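Local structure of alpha-1,3-glucanase (7C7D) at residues Gln226-Ala231 with Gly245-Thr250; Ser274-Gln279 with Lys289-Ile294; Leu403-Ala408 with Ala473-Ser478; Gly461-Asn464 with His469-Gly472. The protein hydrolyses alpha-1,3-glucosidic linkages in alpha-1,3-glucan, as a thermostable glycoside hydrolase of family GH87. All coordinates share one frame; numbering follows the deposited sequence. Where two conformers were deposited one is given.

Contact 1 of 4, residues Gln226-Ala231 with Gly245-Thr250; sequences QAFRDA and GDYRIT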
# COMPACT_ATOMS: atom_id res chain seq x y z
N GLN A 226 -20.22 6.22 22.55
CA GLN A 226 -21.64 6.50 22.67
C GLN A 226 -21.99 7.88 22.13
O GLN A 226 -23.02 8.06 21.49
CB GLN A 226 -22.09 6.35 24.12
CG GLN A 226 -23.60 6.43 24.29
CD GLN A 226 -24.34 5.38 23.49
OE1 GLN A 226 -23.88 4.24 23.37
NE2 GLN A 226 -25.48 5.76 22.94
N ALA A 227 -21.13 8.87 22.39
CA ALA A 227 -21.37 10.21 21.86
C ALA A 227 -21.38 10.22 20.34
O ALA A 227 -22.24 10.86 19.72
CB ALA A 227 -20.31 11.18 22.38
N PHE A 228 -20.44 9.51 19.71
CA PHE A 228 -20.45 9.44 18.25
C PHE A 228 -21.71 8.75 17.76
O PHE A 228 -22.34 9.19 16.79
CB PHE A 228 -19.21 8.69 17.75
CG PHE A 228 -17.99 9.55 17.59
CD1 PHE A 228 -17.52 10.33 18.64
CD2 PHE A 228 -17.30 9.56 16.39
CE1 PHE A 228 -16.39 11.12 18.48
CE2 PHE A 228 -16.17 10.35 16.23
CZ PHE A 228 -15.72 11.12 17.27
N ARG A 229 -22.10 7.66 18.43
CA ARG A 229 -23.34 6.97 18.10
C ARG A 229 -24.54 7.91 18.21
O ARG A 229 -25.39 7.95 17.32
CB ARG A 229 -23.47 5.79 19.06
CG ARG A 229 -24.51 4.75 18.76
CD ARG A 229 -24.28 3.62 19.76
NE ARG A 229 -25.28 2.57 19.70
CZ ARG A 229 -25.52 1.74 20.71
NH1 ARG A 229 -24.82 1.85 21.83
NH2 ARG A 229 -26.45 0.80 20.59
N ASP A 230 -24.60 8.68 19.30
CA ASP A 230 -25.71 9.61 19.49
C ASP A 230 -25.71 10.71 18.43
O ASP A 230 -26.77 11.12 17.95
CB ASP A 230 -25.65 10.22 20.89
CG ASP A 230 -25.94 9.22 21.99
OD1 ASP A 230 -26.51 8.15 21.69
OD2 ASP A 230 -25.60 9.50 23.16
N ALA A 231 -24.53 11.22 18.07
CA ALA A 231 -24.46 12.26 17.06
C ALA A 231 -24.92 11.74 15.70
O ALA A 231 -25.66 12.42 14.99
CB ALA A 231 -23.03 12.82 16.97
N GLY A 245 -9.19 17.58 18.29
CA GLY A 245 -9.05 16.90 19.57
C GLY A 245 -8.63 15.46 19.35
O GLY A 245 -8.37 15.02 18.23
N ASP A 246 -8.57 14.74 20.47
CA ASP A 246 -8.27 13.31 20.48
C ASP A 246 -9.44 12.59 21.12
O ASP A 246 -9.87 12.96 22.22
CB ASP A 246 -6.99 13.04 21.29
CG ASP A 246 -5.74 13.55 20.60
OD1 ASP A 246 -5.21 12.84 19.72
OD2 ASP A 246 -5.30 14.66 20.94
N TYR A 247 -9.97 11.58 20.44
CA TYR A 247 -11.18 10.91 20.87
C TYR A 247 -10.93 9.41 20.94
O TYR A 247 -10.62 8.79 19.93
CB TYR A 247 -12.32 11.16 19.87
CG TYR A 247 -12.62 12.61 19.67
CD1 TYR A 247 -11.92 13.36 18.73
CD2 TYR A 247 -13.60 13.24 20.42
CE1 TYR A 247 -12.19 14.70 18.54
CE2 TYR A 247 -13.88 14.58 20.24
CZ TYR A 247 -13.17 15.30 19.30
OH TYR A 247 -13.46 16.64 19.13
N ARG A 248 -11.09 8.84 22.12
CA ARG A 248 -11.00 7.40 22.28
C ARG A 248 -12.33 6.78 21.86
O ARG A 248 -13.38 7.17 22.38
CB ARG A 248 -10.68 7.05 23.73
CG ARG A 248 -10.62 5.55 24.02
CD ARG A 248 -9.77 5.26 25.25
NE ARG A 248 -10.42 5.70 26.48
CZ ARG A 248 -11.30 4.97 27.16
NH1 ARG A 248 -11.65 3.77 26.72
NH2 ARG A 248 -11.84 5.45 28.27
N ILE A 249 -12.28 5.84 20.92
CA ILE A 249 -13.46 5.11 20.46
C ILE A 249 -13.14 3.62 20.59
O ILE A 249 -12.49 3.05 19.72
CB ILE A 249 -13.84 5.46 19.01
CG1 ILE A 249 -14.09 6.96 18.87
CG2 ILE A 249 -15.05 4.65 18.56
CD1 ILE A 249 -15.44 7.40 19.39
N THR A 250 -13.59 2.99 21.68
CA THR A 250 -13.41 1.55 21.79
C THR A 250 -14.13 0.84 20.65
O THR A 250 -13.59 -0.11 20.07
CB THR A 250 -13.91 1.03 23.14
OG1 THR A 250 -15.28 1.39 23.33
CG2 THR A 250 -13.07 1.59 24.27

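Contact 2 of 4, residues Ser274-Gln279 with Lys289-Ile294; sequences SHFIDQ and KDFAVI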
# COMPACT_ATOMS: atom_id res chain seq x y z
N SER A 274 -9.11 0.96 17.43
CA SER A 274 -8.66 -0.22 16.71
C SER A 274 -9.83 -1.03 16.16
O SER A 274 -9.63 -2.17 15.73
CB SER A 274 -7.77 -1.08 17.62
OG SER A 274 -6.62 -0.36 18.03
N HIS A 275 -11.04 -0.47 16.16
CA HIS A 275 -12.24 -1.19 15.73
C HIS A 275 -13.32 -0.15 15.49
O HIS A 275 -14.30 -0.06 16.24
CB HIS A 275 -12.66 -2.16 16.84
CG HIS A 275 -13.73 -3.12 16.45
ND1 HIS A 275 -14.59 -3.69 17.37
CD2 HIS A 275 -14.08 -3.65 15.25
CE1 HIS A 275 -15.42 -4.51 16.75
NE2 HIS A 275 -15.13 -4.51 15.46
N PHE A 276 -13.14 0.68 14.46
CA PHE A 276 -13.91 1.92 14.37
C PHE A 276 -15.32 1.70 13.83
O PHE A 276 -16.30 1.99 14.52
CB PHE A 276 -13.13 2.95 13.54
CG PHE A 276 -13.83 4.27 13.42
CD1 PHE A 276 -14.10 5.05 14.54
CD2 PHE A 276 -14.24 4.73 12.18
CE1 PHE A 276 -14.74 6.27 14.41
CE2 PHE A 276 -14.88 5.95 12.05
CZ PHE A 276 -15.14 6.72 13.17
N ILE A 277 -15.45 1.21 12.60
CA ILE A 277 -16.74 0.87 12.02
C ILE A 277 -16.73 -0.62 11.68
O ILE A 277 -15.80 -1.10 11.04
CB ILE A 277 -17.05 1.72 10.77
CG1 ILE A 277 -17.34 3.16 11.18
CG2 ILE A 277 -18.23 1.13 9.99
CD1 ILE A 277 -17.35 4.14 10.00
N ASP A 278 -17.76 -1.33 12.13
CA ASP A 278 -17.87 -2.77 11.86
C ASP A 278 -19.35 -3.08 11.68
O ASP A 278 -20.11 -3.09 12.66
CB ASP A 278 -17.25 -3.56 13.02
CG ASP A 278 -17.12 -5.04 12.73
OD1 ASP A 278 -17.63 -5.52 11.69
OD2 ASP A 278 -16.49 -5.75 13.56
N GLN A 279 -19.76 -3.32 10.44
CA GLN A 279 -21.17 -3.56 10.16
C GLN A 279 -21.27 -4.34 8.86
O GLN A 279 -20.53 -4.07 7.91
CB GLN A 279 -21.94 -2.24 10.06
CG GLN A 279 -21.34 -1.25 9.06
CD GLN A 279 -21.98 0.12 9.14
OE1 GLN A 279 -22.49 0.52 10.18
NE2 GLN A 279 -21.95 0.84 8.04
N LYS A 289 -14.85 11.92 6.22
CA LYS A 289 -14.04 13.00 5.66
C LYS A 289 -13.17 13.65 6.71
O LYS A 289 -13.66 14.08 7.76
CB LYS A 289 -14.92 14.11 5.06
CG LYS A 289 -15.91 13.70 4.00
CD LYS A 289 -16.64 14.94 3.48
CE LYS A 289 -17.47 14.61 2.26
NZ LYS A 289 -18.32 15.76 1.82
N ASP A 290 -11.89 13.81 6.38
CA ASP A 290 -11.02 14.80 7.03
C ASP A 290 -10.82 14.55 8.52
O ASP A 290 -10.83 15.48 9.32
CB ASP A 290 -11.49 16.23 6.77
CG ASP A 290 -11.76 16.51 5.30
OD1 ASP A 290 -11.10 15.88 4.44
OD2 ASP A 290 -12.61 17.37 5.00
N PHE A 291 -10.63 13.29 8.90
CA PHE A 291 -10.17 12.99 10.25
C PHE A 291 -9.17 11.83 10.20
O PHE A 291 -8.94 11.23 9.16
CB PHE A 291 -11.29 12.82 11.31
CG PHE A 291 -12.24 11.66 11.09
CD1 PHE A 291 -13.26 11.74 10.15
CD2 PHE A 291 -12.16 10.52 11.88
CE1 PHE A 291 -14.17 10.70 9.99
CE2 PHE A 291 -13.06 9.47 11.73
CZ PHE A 291 -14.07 9.56 10.79
N ALA A 292 -8.56 11.56 11.35
CA ALA A 292 -7.63 10.45 11.48
C ALA A 292 -8.26 9.36 12.33
O ALA A 292 -9.00 9.64 13.27
CB ALA A 292 -6.32 10.91 12.13
N VAL A 293 -7.98 8.11 11.96
CA VAL A 293 -8.27 6.95 12.81
C VAL A 293 -6.95 6.23 13.00
O VAL A 293 -6.38 5.68 12.05
CB VAL A 293 -9.34 6.02 12.23
CG1 VAL A 293 -9.54 4.82 13.15
CG2 VAL A 293 -10.65 6.77 12.05
N ILE A 294 -6.44 6.26 14.23
CA ILE A 294 -5.14 5.70 14.58
C ILE A 294 -5.37 4.69 15.69
O ILE A 294 -5.86 5.05 16.77
CB ILE A 294 -4.15 6.80 15.00
CG1 ILE A 294 -4.05 7.88 13.91
CG2 ILE A 294 -2.79 6.19 15.29
CD1 ILE A 294 -3.08 8.99 14.23

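Contact 3 of 4, residues Leu403-Ala408 with Ala473-Ser478; sequences LANGIA and ALRVDS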
# COMPACT_ATOMS: atom_id res chain seq x y z
N LEU A 403 5.25 -8.00 2.81
CA LEU A 403 5.22 -9.27 2.11
C LEU A 403 4.07 -9.17 1.11
O LEU A 403 3.21 -8.30 1.22
CB LEU A 403 5.06 -10.43 3.09
CG LEU A 403 3.86 -10.42 4.04
CD1 LEU A 403 2.68 -11.17 3.43
CD2 LEU A 403 4.24 -11.02 5.40
N ALA A 404 4.07 -10.08 0.14
CA ALA A 404 3.04 -10.11 -0.89
C ALA A 404 3.10 -8.87 -1.79
O ALA A 404 4.17 -8.30 -2.00
CB ALA A 404 1.65 -10.38 -0.30
N ASN A 405 1.97 -8.47 -2.35
CA ASN A 405 1.99 -7.64 -3.55
C ASN A 405 1.73 -6.17 -3.25
O ASN A 405 1.16 -5.80 -2.22
CB ASN A 405 0.94 -8.16 -4.52
CG ASN A 405 1.08 -9.64 -4.79
OD1 ASN A 405 1.97 -10.06 -5.52
ND2 ASN A 405 0.23 -10.44 -4.17
N GLY A 406 2.13 -5.31 -4.20
CA GLY A 406 1.67 -3.93 -4.15
C GLY A 406 0.18 -3.85 -4.41
O GLY A 406 -0.59 -3.34 -3.58
N ILE A 407 -0.25 -4.37 -5.56
CA ILE A 407 -1.65 -4.53 -5.91
C ILE A 407 -1.87 -5.98 -6.32
O ILE A 407 -1.13 -6.51 -7.14
CB ILE A 407 -2.08 -3.59 -7.05
CG1 ILE A 407 -2.06 -2.14 -6.55
CG2 ILE A 407 -3.44 -4.00 -7.59
CD1 ILE A 407 -2.41 -1.09 -7.60
N ALA A 408 -2.90 -6.61 -5.74
CA ALA A 408 -3.26 -7.98 -6.09
C ALA A 408 -4.72 -8.04 -6.48
O ALA A 408 -5.59 -7.62 -5.70
CB ALA A 408 -3.01 -8.93 -4.91
N ALA A 473 8.12 -8.29 -11.40
CA ALA A 473 7.48 -7.01 -11.10
C ALA A 473 5.98 -7.06 -11.36
O ALA A 473 5.19 -6.54 -10.57
CB ALA A 473 8.12 -5.90 -11.93
N LEU A 474 5.57 -7.65 -12.48
CA LEU A 474 4.16 -7.76 -12.82
C LEU A 474 3.93 -9.21 -13.21
O LEU A 474 4.59 -9.72 -14.12
CB LEU A 474 3.81 -6.83 -13.99
CG LEU A 474 2.34 -6.62 -14.34
CD1 LEU A 474 2.17 -5.31 -15.08
CD2 LEU A 474 1.78 -7.78 -15.15
N ARG A 475 3.00 -9.88 -12.54
CA ARG A 475 2.71 -11.26 -12.89
C ARG A 475 1.25 -11.48 -13.22
O ARG A 475 0.35 -10.85 -12.65
CB ARG A 475 3.20 -12.26 -11.84
CG ARG A 475 2.31 -12.45 -10.64
CD ARG A 475 2.86 -13.60 -9.78
NE ARG A 475 1.94 -13.94 -8.70
CZ ARG A 475 1.88 -13.29 -7.55
NH1 ARG A 475 2.70 -12.28 -7.30
NH2 ARG A 475 0.98 -13.66 -6.64
N VAL A 476 1.03 -12.38 -14.18
CA VAL A 476 -0.27 -12.98 -14.46
C VAL A 476 -0.16 -14.44 -14.06
O VAL A 476 0.74 -15.15 -14.53
CB VAL A 476 -0.67 -12.83 -15.94
CG1 VAL A 476 -2.05 -13.44 -16.17
CG2 VAL A 476 -0.65 -11.36 -16.35
N ASP A 477 -1.05 -14.88 -13.17
CA ASP A 477 -0.88 -16.12 -12.42
C ASP A 477 -2.14 -16.96 -12.53
O ASP A 477 -3.14 -16.69 -11.86
CB ASP A 477 -0.55 -15.76 -10.98
CG ASP A 477 -0.05 -16.93 -10.16
OD1 ASP A 477 -0.25 -18.10 -10.55
OD2 ASP A 477 0.54 -16.66 -9.07
N SER A 478 -2.10 -18.00 -13.36
CA SER A 478 -3.24 -18.90 -13.55
C SER A 478 -3.27 -19.99 -12.48
O SER A 478 -3.29 -21.19 -12.75
CB SER A 478 -3.15 -19.52 -14.94
OG SER A 478 -1.88 -20.15 -15.08
O HOH W 1 1.36 -13.16 -3.86

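Contact 4 of 4, residues Gly461-Asn464 with His469-Gly472; sequences GAIN and HPMG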
# COMPACT_ATOMS: atom_id res chain seq x y z
N GLY A 461 9.34 -7.11 -7.30
CA GLY A 461 9.74 -8.49 -7.48
C GLY A 461 10.70 -8.93 -6.39
O GLY A 461 11.36 -8.12 -5.73
N ALA A 462 10.78 -10.25 -6.18
CA ALA A 462 11.53 -10.76 -5.04
C ALA A 462 11.65 -12.28 -5.14
O ALA A 462 10.80 -12.94 -5.75
CB ALA A 462 10.86 -10.40 -3.71
N ILE A 463 12.68 -12.82 -4.50
CA ILE A 463 12.80 -14.27 -4.35
C ILE A 463 11.70 -14.76 -3.43
O ILE A 463 11.53 -14.25 -2.31
CB ILE A 463 14.17 -14.65 -3.77
CG1 ILE A 463 15.29 -14.25 -4.73
CG2 ILE A 463 14.23 -16.14 -3.45
CD1 ILE A 463 15.41 -15.17 -5.92
N ASN A 464 10.95 -15.77 -3.88
CA ASN A 464 10.05 -16.47 -2.98
C ASN A 464 10.83 -17.55 -2.26
O ASN A 464 11.35 -18.47 -2.90
CB ASN A 464 8.89 -17.11 -3.74
CG ASN A 464 7.79 -17.63 -2.81
OD1 ASN A 464 8.07 -18.36 -1.86
ND2 ASN A 464 6.55 -17.28 -3.10
N HIS A 469 12.68 -19.41 -6.11
CA HIS A 469 12.49 -18.84 -7.45
C HIS A 469 11.82 -17.48 -7.35
O HIS A 469 11.02 -17.24 -6.43
CB HIS A 469 11.65 -19.74 -8.36
CG HIS A 469 12.32 -21.03 -8.72
ND1 HIS A 469 13.69 -21.14 -8.86
CD2 HIS A 469 11.81 -22.26 -8.98
CE1 HIS A 469 13.99 -22.39 -9.17
NE2 HIS A 469 12.87 -23.09 -9.25
N PRO A 470 12.10 -16.57 -8.26
CA PRO A 470 11.62 -15.20 -8.09
C PRO A 470 10.25 -14.92 -8.69
O PRO A 470 9.81 -15.53 -9.67
CB PRO A 470 12.69 -14.37 -8.81
CG PRO A 470 13.13 -15.25 -9.90
CD PRO A 470 13.09 -16.66 -9.35
N MET A 471 9.56 -14.01 -8.03
CA MET A 471 8.38 -13.39 -8.60
C MET A 471 8.81 -12.09 -9.28
O MET A 471 9.69 -11.37 -8.80
CB MET A 471 7.33 -13.12 -7.53
CG MET A 471 6.21 -14.16 -7.50
SD MET A 471 5.29 -14.21 -5.95
CE MET A 471 6.52 -14.85 -4.87
N GLY A 472 8.19 -11.82 -10.43
CA GLY A 472 8.53 -10.65 -11.20
C GLY A 472 7.78 -9.41 -10.76
O GLY A 472 6.92 -9.43 -9.87

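Contact 1 of 4, residues Gln226-Ala231 with Gly245-Thr250
F228 on helix 225-234 packs against Y247 and I249 in a buried aromatic and aliphatic contact at the start of the parallel beta-helix. Here the helix lies against the first coils, as helices commonly close the N-terminal end in pectate lyase-like folds. The contact shows how one ring can serve two neighbours that differ in shape. Towards Y247, F228 presents its edge: the pair is an offset edge-to-face (T-shaped) arrangement, with the centroids 5.7 Å apart and the planes inclined at 65°. The closest approach is F228 CE1 to Y247 CD2 at 4.0 Å, while F228 CZ comes over the tyrosine face. In the I249 conformer described, the methyl CD1 lies over one face of the phenylalanine instead, 3.8 Å from the F228 centroid in a CH-pi contact. That methyl sits off centre, above the CG-CD1 side of the ring. The first torsion of F228 (chi1 -85°) sets CG opposite the carbonyl carbon, and the ring thereby extends from the helix towards strand 245-248. V211, I242 and V271 add further apolar neighbours to F228, whereas the Y247 hydroxyl is hydrogen-bonded to P243 O. Charged and amide groups occupy another part of the helix: Q226 NE2 donates to D230 OD1 over 2.9 Å, from above the carboxylate plane, and R229 NH1 donates to Q226 OE1 over 3.0 Å. Between residues 226-231 and 245-250 the contacts are those of rings and a methyl, which suggests that apolar shape fit, more than directed polar bonds, sets how these two segments meet.

Contact 2 of 4, residues Ser274-Gln279 with Lys289-Ile294
F276 points its side chain at V293 and F291: its root and ring face meet V293 and its outer atoms meet F291. At the root, CB lies 4.1 Å from V293 CG1. Because CG is placed anti to the backbone N (chi1 -179°), the ring then runs inward alongside the valine, whose second methyl takes over: V293 CG2 is 4.2 Å from the F276 centroid, above one face and displaced towards the CD2 side, in a CH-pi contact. Further out, F276 CE2 approaches F291 CZ at 3.9 Å. The tip, F276 CZ, meets F291 CE2 at 3.7 Å. The two phenylalanines arrive from opposite directions with planes at 66°, and F276 reaches the rim of F291 near that ring's plane. Replacing F276 with alanine removes the whole ring, which would probably open a gap above V293 CG2 and set the outer edge of F291 free to shift. Beside this apolar group, H275 NE2 donates an almost straight, in-plane hydrogen bond to D278 OD2 (2.6 Å, 172°), using the anti lone pair of the carboxylate; D278 OD1 is bonded to N310 ND2. The contact fills part of the interior of the beta-helix: F276 and F291 both rest on L261 of strand 259-263 and V271 of strand 269-272, while V293 packs on I324 of strand 323-325, so side chains of successive coils pack on one another.

Contact 3 of 4, residues Leu403-Ala408 with Ala473-Ser478
N405 OD1 comes to the edge of the R475 guanidinium, near its plane, and the amide and guanidinium planes are 40° apart. In the plane of the guanidinium, at another edge, lies the carboxylate of D477. The setting is a right-handed parallel beta-helix, in which N405, in the loop leading into strand 407-410, and R475, on strand 474-477, meet across A433 of strand 432-435 between them. R475 NH1 donates to N405 OD1 over 2.9 Å with a bent N-H...O angle of 144°, the donor tilted only modestly from the carbonyl plane. The same oxygen accepts from S430 N, and the same NH1 also bonds S430 OG, so the turn before strand 432-435 is tied into the pair. On the other side, R475 NE forms a salt bridge with D477 OD2 at 3.1 Å, and D477 OD1 receives G507 N. From CG to NE the arginine chain is extended, which carries its head group across to the asparagine. A leucine in place of R475 would take away every donor of the guanidinium, and would probably leave D477 without its charge partner and N405 OD1 with one bond fewer in a buried setting. N405 ND2, meanwhile, donates to D377 OD1, so both ends of the amide are engaged and its rotation is likely to be fixed. A single water completes the link, accepting from N405 ND2 at 3.0 Å and from R475 NH2 at 2.9 Å.

Contact 4 of 4, residues Gly461-Asn464 with His469-Gly472
M471 N donates to A462 O over 2.8 Å, and A462 N returns a longer bond of 3.1 Å to M471 O, making A462 and M471 an antiparallel hydrogen-bonded pair. This pair defines a short two-stranded beta hairpin of strands 462-464 and 469-471. At its less regular end, N464 N bonds H469 O at 2.9 Å, poorly directed, from above the carbonyl plane. Next to the bonded pair, I463 and P470 form a non-hydrogen-bonded pair, which suits a proline that has no N-H to give. Their CA atoms are drawn to 4.0 Å, and a CA-H...O contact runs from P470 CA to A462 O at 3.4 Å. The side chains of this pair pack on one face of the hairpin, where I463 CD1 touches P470 CB at 4.0 Å and Y499 adjoins both. On the other face are A462, N464 and M471, and N464 OD1 accepts from N466 N in the connecting turn. The ring of H469 stacks on W588, beside P470. At the base, G461 CA lies 3.2 Å from M471 O, where a side chain would collide with that oxygen. Beyond it, G472 N is bonded to E503 OE1 and G472 O to S430 OG. The chemistry is that of a hairpin held chiefly by its backbone, with glycine and proline placed where a side chain would not fit or an amide hydrogen is not needed.

Overall arrangement
Read from the N terminus, contact 1 comes first, closing the short loop from helix 225-234 back to strand 245-248. Contact 2 follows in series, closing a loop that includes strand 286-289, and the two touch where I249 meets F276; together they join helix 225-234, at the N-terminal end of the beta-helix, to its first coils. Contact 3 closes a much longer loop, 64 residues with 29 in strands, and ties the loop before strand 407-410 to strand 474-477 across strand 432-435. Contact 4, a hairpin, is nested inside that loop, and its strand 469-471 leads into 474-477. None cross. Contacts 1 and 3 have centres about 39 Å apart, on opposite sides of the chain's centre.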